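Local coordinates for protein probable fimbrial chaperone YadV (Escherichia coli K-12, PDB 5GHU) that probably acts as a periplasmic chaperone that folds pilin subunits for assembly into fimbriae by the chaperone-usher pathway, at residues T8-K13 with I118-R123. Numbering follows the deposited sequence. Where two conformers were deposited one is given.
Sequences TRVIYK and IKLFYR
Val-10 packs between Ile-118 and Leu-120 at the apolar centre: its CG2 meets Ile-118 CD1 at 3.7 Å, the two side chains crossing at about a right angle, while CG1 turns to Leu-120 CD1. Chi1 of -177° puts CG1 anti to the backbone N, on the Leu-120 side, and leaves CG2 to Ile-118. On the same face the rings of Tyr-12 and Tyr-122 meet obliquely, CD1 of Tyr-12 against CD1 of Tyr-122 at 3.7 Å, with planes 34° apart; Tyr-12 OH is hydrogen-bonded to Tyr-74 N. The backbones pair in parallel, as A' with G in immunoglobulin-like folds. Val-10 and Tyr-12 each donate N-H and accept through O, in four bonds of 2.8 Å between N and O: Val-10 N to Lys-119 O, Phe-121 N to Val-10 O, Tyr-12 N to Phe-121 O and Arg-123 N to Tyr-12 O. At the Thr-8 end a water bridges Thr-8 O (2.6 Å) and Lys-119 N. The other face is more polar. In the modelled conformer of Arg-9, one of two, Phe-121 CE2 stands provisionally 3.6 Å above the guanidinium centre, and its CD2 touches Ile-11 CD1. Ile-11 CG2 lies 3.8 Å above the Arg-123 guanidinium plane, toward its rim. Salt bridges tie Arg-123 to Glu-85 and, across the interdomain cleft, to Asp-211; Lys-119 NZ bonds weakly to Ser-162 OG. The chemistry thus pairs edge strand 9-13 with strand 114-123 inside the N-terminal domain, while the opposite face gathers Arg-9, Lys-119 and Arg-123, probably making it electropositive toward the second domain.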
# COMPACT_ATOMS: atom_id res chain seq x y z
N THR A 8 2.30 -0.34 -8.73
CA THR A 8 2.61 0.28 -7.46
C THR A 8 2.09 -0.55 -6.30
O THR A 8 2.36 -0.22 -5.14
CB THR A 8 2.04 1.69 -7.35
OG1 THR A 8 0.61 1.64 -7.47
CG2 THR A 8 2.65 2.59 -8.41
N ARG A 9 1.32 -1.63 -6.60
CA ARG A 9 0.96 -2.61 -5.58
C ARG A 9 0.70 -3.92 -6.28
O ARG A 9 0.58 -3.95 -7.52
CB ARG A 9 -0.27 -2.18 -4.73
CG ARG A 9 -1.62 -2.13 -5.56
CD ARG A 9 -2.33 -0.72 -5.59
NE ARG A 9 -2.24 0.05 -4.35
CZ ARG A 9 -3.11 0.22 -3.34
NH1 ARG A 9 -2.63 1.06 -2.42
NH2 ARG A 9 -4.40 -0.28 -3.26
N VAL A 10 0.63 -5.00 -5.50
CA VAL A 10 0.35 -6.35 -6.05
C VAL A 10 -0.88 -6.88 -5.33
O VAL A 10 -0.95 -6.84 -4.11
CB VAL A 10 1.53 -7.31 -5.79
CG1 VAL A 10 1.24 -8.69 -6.46
CG2 VAL A 10 2.83 -6.74 -6.31
N ILE A 11 -1.87 -7.40 -6.08
CA ILE A 11 -3.01 -8.06 -5.46
C ILE A 11 -2.79 -9.56 -5.60
O ILE A 11 -2.56 -10.06 -6.73
CB ILE A 11 -4.34 -7.66 -6.14
CG1 ILE A 11 -4.50 -6.13 -6.15
CG2 ILE A 11 -5.50 -8.39 -5.47
CD1 ILE A 11 -4.43 -5.41 -4.75
N TYR A 12 -2.83 -10.27 -4.46
CA TYR A 12 -2.65 -11.73 -4.45
C TYR A 12 -3.99 -12.33 -4.01
O TYR A 12 -4.29 -12.33 -2.83
CB TYR A 12 -1.50 -12.14 -3.50
CG TYR A 12 -1.07 -13.58 -3.72
CD1 TYR A 12 -1.94 -14.63 -3.50
CD2 TYR A 12 0.22 -13.87 -4.08
CE1 TYR A 12 -1.55 -15.96 -3.73
CE2 TYR A 12 0.63 -15.17 -4.29
CZ TYR A 12 -0.26 -16.21 -4.11
OH TYR A 12 0.17 -17.51 -4.34
N LYS A 13 -4.79 -12.82 -4.97
CA LYS A 13 -6.07 -13.45 -4.62
C LYS A 13 -5.80 -14.84 -4.14
O LYS A 13 -4.96 -15.54 -4.68
CB LYS A 13 -7.02 -13.41 -5.85
CG LYS A 13 -7.35 -11.94 -6.22
CD LYS A 13 -8.36 -11.94 -7.37
CE LYS A 13 -8.60 -10.47 -7.75
NZ LYS A 13 -9.64 -10.40 -8.88
N ILE A 118 6.98 -2.13 -2.45
CA ILE A 118 5.56 -1.86 -2.72
C ILE A 118 4.70 -2.82 -1.94
O ILE A 118 5.17 -3.85 -1.48
CB ILE A 118 5.16 -2.00 -4.22
CG1 ILE A 118 5.37 -3.43 -4.72
CG2 ILE A 118 5.89 -0.99 -5.08
CD1 ILE A 118 4.92 -3.63 -6.17
N LYS A 119 3.45 -2.45 -1.72
CA LYS A 119 2.54 -3.31 -0.94
C LYS A 119 2.02 -4.48 -1.75
O LYS A 119 1.70 -4.36 -2.95
CB LYS A 119 1.33 -2.50 -0.46
CG LYS A 119 1.73 -1.42 0.55
CD LYS A 119 0.51 -0.46 0.73
CE LYS A 119 0.83 0.83 1.49
NZ LYS A 119 -0.31 1.82 1.38
N LEU A 120 1.90 -5.61 -1.05
CA LEU A 120 1.18 -6.78 -1.60
C LEU A 120 -0.04 -7.00 -0.70
O LEU A 120 0.07 -7.10 0.52
CB LEU A 120 2.07 -8.02 -1.62
CG LEU A 120 1.31 -9.27 -2.11
CD1 LEU A 120 2.29 -10.19 -2.91
CD2 LEU A 120 0.70 -10.05 -0.95
N PHE A 121 -1.23 -7.05 -1.30
CA PHE A 121 -2.43 -7.32 -0.51
C PHE A 121 -2.87 -8.72 -0.79
O PHE A 121 -3.22 -9.04 -1.95
CB PHE A 121 -3.57 -6.32 -0.86
CG PHE A 121 -3.22 -4.89 -0.56
CD1 PHE A 121 -3.38 -4.40 0.70
CD2 PHE A 121 -2.73 -4.03 -1.56
CE1 PHE A 121 -3.08 -3.06 1.00
CE2 PHE A 121 -2.36 -2.67 -1.23
CZ PHE A 121 -2.56 -2.19 0.03
N TYR A 122 -2.86 -9.54 0.26
CA TYR A 122 -3.39 -10.90 0.16
C TYR A 122 -4.90 -10.84 0.40
O TYR A 122 -5.35 -10.38 1.47
CB TYR A 122 -2.69 -11.81 1.18
CG TYR A 122 -3.18 -13.24 1.05
CD1 TYR A 122 -2.64 -14.08 0.10
CD2 TYR A 122 -4.15 -13.72 1.92
CE1 TYR A 122 -3.07 -15.42 0.02
CE2 TYR A 122 -4.56 -15.05 1.86
CZ TYR A 122 -4.03 -15.87 0.90
OH TYR A 122 -4.45 -17.21 0.84
N ARG A 123 -5.70 -11.27 -0.62
CA ARG A 123 -7.13 -11.07 -0.59
C ARG A 123 -7.83 -12.44 -0.64
O ARG A 123 -7.91 -13.06 -1.70
CB ARG A 123 -7.59 -10.21 -1.77
CG ARG A 123 -9.08 -9.91 -1.71
CD ARG A 123 -9.50 -9.02 -2.89
NE ARG A 123 -8.88 -7.71 -2.60
CZ ARG A 123 -8.63 -6.83 -3.56
NH1 ARG A 123 -9.03 -7.06 -4.82
NH2 ARG A 123 -8.01 -5.69 -3.26
O HOH W 1 2.40 0.04 -2.52